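Local atomic coordinates of endo-polygalacturonase (Pectobacterium carotovorum subsp. carotovorum, PDB entry 1BHE), a protein that hydrolyses the alpha-1,4 linkages of polygalacturonic acid between galacturonosyl units, taking part in the maceration and soft-rotting of plant tissue. Residues V309-Y314 against V342-N347; K349-V354 against I369-V374. All blocks are in the same frame, centred on the assembly; numbering follows the deposited sequence.

Contact 1. Residues V309-Y314 against V342-N347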
loop_
_atom_site.group_PDB
_atom_site.type_symbol
_atom_site.label_atom_id
_atom_site.label_comp_id
_atom_site.label_asym_id
_atom_site.label_seq_id
_atom_site.Cartn_x
_atom_site.Cartn_y
_atom_site.Cartn_z
ATOM N N VAL A 309 12.745 -13.302 0.808
ATOM C CA VAL A 309 11.928 -14.205 0.018
ATOM C C VAL A 309 11.956 -13.804 -1.458
ATOM O O VAL A 309 11.528 -12.716 -1.837
ATOM C CB VAL A 309 10.445 -14.277 0.432
ATOM C CG1 VAL A 309 9.667 -15.221 -0.489
ATOM C CG2 VAL A 309 10.237 -14.718 1.873
ATOM N N ILE A 310 12.450 -14.708 -2.295
ATOM C CA ILE A 310 12.436 -14.548 -3.741
ATOM C C ILE A 310 11.743 -15.814 -4.256
ATOM O O ILE A 310 12.351 -16.882 -4.331
ATOM C CB ILE A 310 13.795 -14.336 -4.408
ATOM C CG1 ILE A 310 14.424 -13.013 -3.971
ATOM C CG2 ILE A 310 13.646 -14.381 -5.926
ATOM C CD1 ILE A 310 15.751 -12.675 -4.606
ATOM N N ASP A 311 10.450 -15.701 -4.540
ATOM C CA ASP A 311 9.668 -16.849 -4.968
ATOM C C ASP A 311 8.935 -16.640 -6.280
ATOM O O ASP A 311 8.002 -15.841 -6.364
ATOM C CB ASP A 311 8.643 -17.199 -3.874
ATOM C CG ASP A 311 8.200 -18.648 -3.962
ATOM O OD1 ASP A 311 8.308 -19.245 -5.052
ATOM O OD2 ASP A 311 7.754 -19.196 -2.931
ATOM N N THR A 312 9.310 -17.431 -7.283
ATOM C CA THR A 312 8.684 -17.359 -8.593
ATOM C C THR A 312 7.454 -18.246 -8.705
ATOM O O THR A 312 6.721 -18.164 -9.697
ATOM C CB THR A 312 9.660 -17.753 -9.721
ATOM O OG1 THR A 312 9.974 -19.145 -9.553
ATOM C CG2 THR A 312 10.928 -16.925 -9.667
ATOM N N VAL A 313 7.186 -19.089 -7.716
ATOM C CA VAL A 313 5.992 -19.926 -7.716
ATOM C C VAL A 313 5.283 -19.798 -6.369
ATOM O O VAL A 313 4.938 -20.777 -5.712
ATOM C CB VAL A 313 6.284 -21.406 -8.007
ATOM C CG1 VAL A 313 6.534 -21.659 -9.486
ATOM C CG2 VAL A 313 7.470 -21.901 -7.189
ATOM N N TYR A 314 5.064 -18.553 -5.946
ATOM C CA TYR A 314 4.411 -18.264 -4.673
ATOM C C TYR A 314 3.107 -19.038 -4.537
ATOM O O TYR A 314 2.896 -19.739 -3.549
ATOM C CB TYR A 314 4.189 -16.762 -4.516
ATOM C CG TYR A 314 3.532 -16.323 -3.228
ATOM C CD1 TYR A 314 4.157 -16.493 -2.002
ATOM C CD2 TYR A 314 2.278 -15.721 -3.247
ATOM C CE1 TYR A 314 3.548 -16.091 -0.826
ATOM C CE2 TYR A 314 1.664 -15.314 -2.077
ATOM C CZ TYR A 314 2.303 -15.501 -0.870
ATOM O OH TYR A 314 1.692 -15.092 0.296
ATOM N N VAL A 342 14.094 -17.921 1.731
ATOM C CA VAL A 342 13.578 -18.703 0.621
ATOM C C VAL A 342 13.959 -18.095 -0.725
ATOM O O VAL A 342 13.595 -16.966 -1.062
ATOM C CB VAL A 342 12.047 -18.858 0.692
ATOM C CG1 VAL A 342 11.523 -19.676 -0.478
ATOM C CG2 VAL A 342 11.623 -19.500 2.009
ATOM N N LEU A 343 14.705 -18.861 -1.514
ATOM C CA LEU A 343 15.121 -18.439 -2.848
ATOM C C LEU A 343 14.690 -19.511 -3.848
ATOM O O LEU A 343 15.351 -20.546 -3.988
ATOM C CB LEU A 343 16.615 -18.184 -2.936
ATOM C CG LEU A 343 17.267 -17.238 -1.932
ATOM C CD1 LEU A 343 18.780 -17.303 -2.044
ATOM C CD2 LEU A 343 16.759 -15.815 -2.120
ATOM N N ASN A 344 13.573 -19.269 -4.522
ATOM C CA ASN A 344 13.025 -20.219 -5.482
ATOM C C ASN A 344 12.869 -19.618 -6.873
ATOM O O ASN A 344 12.051 -18.724 -7.090
ATOM C CB ASN A 344 11.675 -20.729 -4.977
ATOM C CG ASN A 344 11.087 -21.836 -5.822
ATOM O OD1 ASN A 344 11.612 -22.219 -6.868
ATOM N ND2 ASN A 344 9.964 -22.373 -5.363
ATOM N N GLY A 345 13.630 -20.146 -7.831
ATOM C CA GLY A 345 13.605 -19.666 -9.197
ATOM C C GLY A 345 12.988 -20.625 -10.196
ATOM O O GLY A 345 13.316 -20.578 -11.384
ATOM N N GLU A 346 12.068 -21.471 -9.745
ATOM C CA GLU A 346 11.367 -22.398 -10.636
ATOM C C GLU A 346 10.688 -21.617 -11.747
ATOM O O GLU A 346 10.231 -20.488 -11.540
ATOM C CB GLU A 346 10.351 -23.201 -9.826
ATOM C CG GLU A 346 9.635 -24.327 -10.544
ATOM C CD GLU A 346 8.621 -25.032 -9.658
ATOM O OE1 GLU A 346 8.940 -25.332 -8.487
ATOM O OE2 GLU A 346 7.493 -25.299 -10.121
ATOM N N ASN A 347 10.645 -22.134 -12.969
ATOM C CA ASN A 347 10.002 -21.469 -14.094
ATOM C C ASN A 347 10.833 -20.367 -14.737
ATOM O O ASN A 347 10.431 -19.843 -15.782
ATOM C CB ASN A 347 8.622 -20.922 -13.710
ATOM C CG ASN A 347 7.567 -21.991 -13.518
ATOM O OD1 ASN A 347 7.567 -23.035 -14.169
ATOM N ND2 ASN A 347 6.639 -21.737 -12.598
HETATM O O HOH W 1 7.807 -21.879 -3.661
#
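Asp311 and Asn344 both carry CG anti to the backbone N (chi1 -157° and -174°), which brings carboxylate and amide across each other obliquely, OD1 of Asp311 3.6 Å from ND2 of Asn344, on the face of Val309 and Val342. Their planes are 35° apart, and a water joins them, donating to Asp311 OD2 and accepting from Asn344 ND2, each at 2.8 Å. Each side chain also closes an Asx turn: Asp311 OD1 takes the N-H of Val313 from above the carboxylate plane, and Asn344 OD1 takes that of Glu346 at 3.0 Å. In the parallel backbone ladder Ile310 N reaches Val342 O at 2.8 Å, Ile310 O accepts from Asn344 N at 2.7 Å, and Thr312 N continues to Asn344 O. The side chains of Val313 and Asn344 cross at about a right angle, CG2 a close 3.1 Å from ND2, while Val313 CG1 meets OE2 of Glu346 and ND2 of Asn347, an amide nitrogen buried here without a polar partner in the model. On the other face Ile310 CB touches Leu343 CD2 at 4.0 Å, an apolar contact in the interior. Val309, paired with Val342, has its side chain about 9 Å from that of His251, an inferred active-site residue. Strand 277-282 flanks strand 306-311, and strand 366-370 flanks strand 340-344, so the contact is one step between successive coils of the parallel beta-helix.

Contact 2. Residues K349-V354 against I369-V374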
loop_
_atom_site.group_PDB
_atom_site.type_symbol
_atom_site.label_atom_id
_atom_site.label_comp_id
_atom_site.label_asym_id
_atom_site.label_seq_id
_atom_site.Cartn_x
_atom_site.Cartn_y
_atom_site.Cartn_z
ATOM N N LYS A 349 13.968 -19.383 -16.984
ATOM C CA LYS A 349 14.792 -20.076 -17.969
ATOM C C LYS A 349 16.155 -20.457 -17.412
ATOM O O LYS A 349 16.559 -21.618 -17.486
ATOM C CB LYS A 349 14.944 -19.227 -19.232
ATOM C CG LYS A 349 13.629 -18.930 -19.932
ATOM C CD LYS A 349 13.089 -20.144 -20.666
ATOM C CE LYS A 349 11.582 -20.264 -20.515
ATOM N NZ LYS A 349 11.073 -21.544 -21.080
ATOM N N LYS A 350 16.889 -19.495 -16.875
ATOM C CA LYS A 350 18.191 -19.734 -16.273
ATOM C C LYS A 350 18.111 -19.404 -14.784
ATOM O O LYS A 350 17.174 -18.737 -14.345
ATOM C CB LYS A 350 19.277 -18.885 -16.930
ATOM C CG LYS A 350 19.442 -19.113 -18.422
ATOM C CD LYS A 350 19.925 -17.855 -19.131
ATOM C CE LYS A 350 18.942 -17.424 -20.209
ATOM N NZ LYS A 350 19.225 -18.083 -21.514
ATOM N N PRO A 351 19.085 -19.869 -14.015
ATOM C CA PRO A 351 19.139 -19.598 -12.592
ATOM C C PRO A 351 19.113 -18.100 -12.314
ATOM O O PRO A 351 19.819 -17.338 -12.980
ATOM C CB PRO A 351 20.456 -20.201 -12.132
ATOM C CG PRO A 351 20.922 -21.097 -13.217
ATOM C CD PRO A 351 20.239 -20.673 -14.483
ATOM N N ILE A 352 18.313 -17.681 -11.336
ATOM C CA ILE A 352 18.257 -16.254 -11.005
ATOM C C ILE A 352 19.533 -15.878 -10.265
ATOM O O ILE A 352 19.921 -16.572 -9.322
ATOM C CB ILE A 352 17.005 -15.918 -10.182
ATOM C CG1 ILE A 352 15.748 -16.177 -11.018
ATOM C CG2 ILE A 352 17.030 -14.482 -9.687
ATOM C CD1 ILE A 352 14.471 -16.230 -10.208
ATOM N N GLU A 353 20.242 -14.855 -10.731
ATOM C CA GLU A 353 21.477 -14.439 -10.072
ATOM C C GLU A 353 21.205 -13.318 -9.073
ATOM O O GLU A 353 20.590 -12.314 -9.436
ATOM C CB GLU A 353 22.530 -13.986 -11.084
ATOM C CG GLU A 353 22.753 -14.920 -12.257
ATOM C CD GLU A 353 23.628 -16.114 -11.931
ATOM O OE1 GLU A 353 24.586 -15.972 -11.142
ATOM O OE2 GLU A 353 23.358 -17.212 -12.464
ATOM N N VAL A 354 21.650 -13.483 -7.832
ATOM C CA VAL A 354 21.456 -12.483 -6.793
ATOM C C VAL A 354 22.766 -12.173 -6.075
ATOM O O VAL A 354 23.598 -13.058 -5.866
ATOM C CB VAL A 354 20.414 -12.908 -5.740
ATOM C CG1 VAL A 354 18.991 -12.750 -6.257
ATOM C CG2 VAL A 354 20.652 -14.343 -5.289
ATOM N N ILE A 369 17.165 -23.033 -1.193
ATOM C CA ILE A 369 17.528 -22.567 -2.523
ATOM C C ILE A 369 17.172 -23.524 -3.649
ATOM O O ILE A 369 17.460 -24.723 -3.617
ATOM C CB ILE A 369 19.045 -22.265 -2.581
ATOM C CG1 ILE A 369 19.444 -21.243 -1.520
ATOM C CG2 ILE A 369 19.454 -21.778 -3.963
ATOM C CD1 ILE A 369 20.920 -21.162 -1.215
ATOM N N LYS A 370 16.586 -22.966 -4.704
ATOM C CA LYS A 370 16.199 -23.713 -5.888
ATOM C C LYS A 370 16.342 -22.847 -7.137
ATOM O O LYS A 370 15.655 -21.839 -7.310
ATOM C CB LYS A 370 14.772 -24.245 -5.761
ATOM C CG LYS A 370 14.208 -24.882 -7.016
ATOM C CD LYS A 370 13.143 -25.923 -6.724
ATOM C CE LYS A 370 11.851 -25.308 -6.216
ATOM N NZ LYS A 370 10.993 -26.302 -5.512
ATOM N N ASN A 371 17.266 -23.238 -8.012
ATOM C CA ASN A 371 17.519 -22.522 -9.252
ATOM C C ASN A 371 17.812 -21.040 -9.060
ATOM O O ASN A 371 17.256 -20.172 -9.739
ATOM C CB ASN A 371 16.344 -22.721 -10.221
ATOM C CG ASN A 371 16.740 -22.399 -11.652
ATOM O OD1 ASN A 371 17.908 -22.546 -12.016
ATOM N ND2 ASN A 371 15.782 -21.937 -12.444
ATOM N N VAL A 372 18.739 -20.718 -8.170
ATOM C CA VAL A 372 19.183 -19.354 -7.922
ATOM C C VAL A 372 20.602 -19.389 -7.352
ATOM O O VAL A 372 20.877 -20.105 -6.392
ATOM C CB VAL A 372 18.260 -18.557 -6.987
ATOM C CG1 VAL A 372 17.876 -19.394 -5.778
ATOM C CG2 VAL A 372 18.893 -17.254 -6.510
ATOM N N ASN A 373 21.481 -18.590 -7.947
ATOM C CA ASN A 373 22.863 -18.524 -7.490
ATOM C C ASN A 373 23.140 -17.222 -6.751
ATOM O O ASN A 373 22.832 -16.130 -7.226
ATOM C CB ASN A 373 23.826 -18.697 -8.669
ATOM C CG ASN A 373 23.959 -20.161 -9.045
ATOM O OD1 ASN A 373 24.384 -20.976 -8.221
ATOM N ND2 ASN A 373 23.591 -20.487 -10.276
ATOM N N VAL A 374 23.718 -17.359 -5.563
ATOM C CA VAL A 374 24.046 -16.218 -4.725
ATOM C C VAL A 374 25.518 -15.846 -4.851
ATOM O O VAL A 374 26.396 -16.648 -4.533
ATOM C CB VAL A 374 23.719 -16.498 -3.245
ATOM C CG1 VAL A 374 24.169 -15.358 -2.345
ATOM C CG2 VAL A 374 22.227 -16.763 -3.075
HETATM O O HOH W 2 17.394 -22.885 -15.081
#
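Ile352 and Val354 carry the backbone hydrogen bonds of the contact, Ile352 N to Asn371 O at 3.1 Å, Asn373 N to Ile352 O at 2.9 Å and Val354 N to Asn373 O at 3.0 Å, which tie strand 352-354 to the parallel strand 372-374 and to Asn371 just before it. The first comes in tilted 33° from the carbonyl plane of Asn371, at the corner where the chain turns into its strand; the last is close to straight, with 171° at the hydrogen. Between these bonds, CA-H...O contacts add to the ladder.

The apolar contacts gather on the face of Ile352, Val354, Val372 and Val374. Val354 holds CG2 between its backbone N and carbonyl carbon, and this methyl meets CG2 of Val372 and CG2 of Val374, each at 3.6 Å. Behind them, Ile352 packs on Trp325, Val354 on Ile328, and Val372 and Val374 on Leu343.

Polar side chains lie at the turn and on the face of Glu353 and Asn373. Asn371 has CG anti to its backbone N (chi1 -161°), and its OD1 lies 3.2 Å from Pro351 CA, the two side chains crossing at about a right angle. A water donates both to this OD1 and to Lys349 O, while ND2 is hydrogen-bonded to Gly345 O, and weakly to Ala348 O. Asn373 runs alongside Pro351 and Glu353: its ND2 is 3.7 Å from Pro351 CB, and its CB is 3.8 Å from Glu353 OE1.

Parallel strands in register, with aliphatic residues stacked on the inward face and an asparagine at the turn, make up the coil-on-coil stacking of the right-handed parallel beta-helix of family 28 glycosyl hydrolases, here at its C-terminal end.

Overall arrangement
Contacts 1 and 2 join successive coils near the C-terminal end of the same beta-helix, contact 1 through strands 306-311 and 340-344, contact 2 through strands 352-360 and 372-375. They meet where strand 340-344 lies beside strand 366-370: Leu343 O with Lys370 N and Gly345 N with Lys370 O are probable hydrogen bonds. Both put aliphatic side chains into the interior, and Leu343 packs from contact 1 onto the valines of contact 2. Their outer chemistry differs. Contact 1, nearer the middle of the chain and the inferred active-site histidine, has no exposed residue among those that touch; contact 2, farther out and away from the annotated sites, includes exposed Lys350, Glu353 and Asn373.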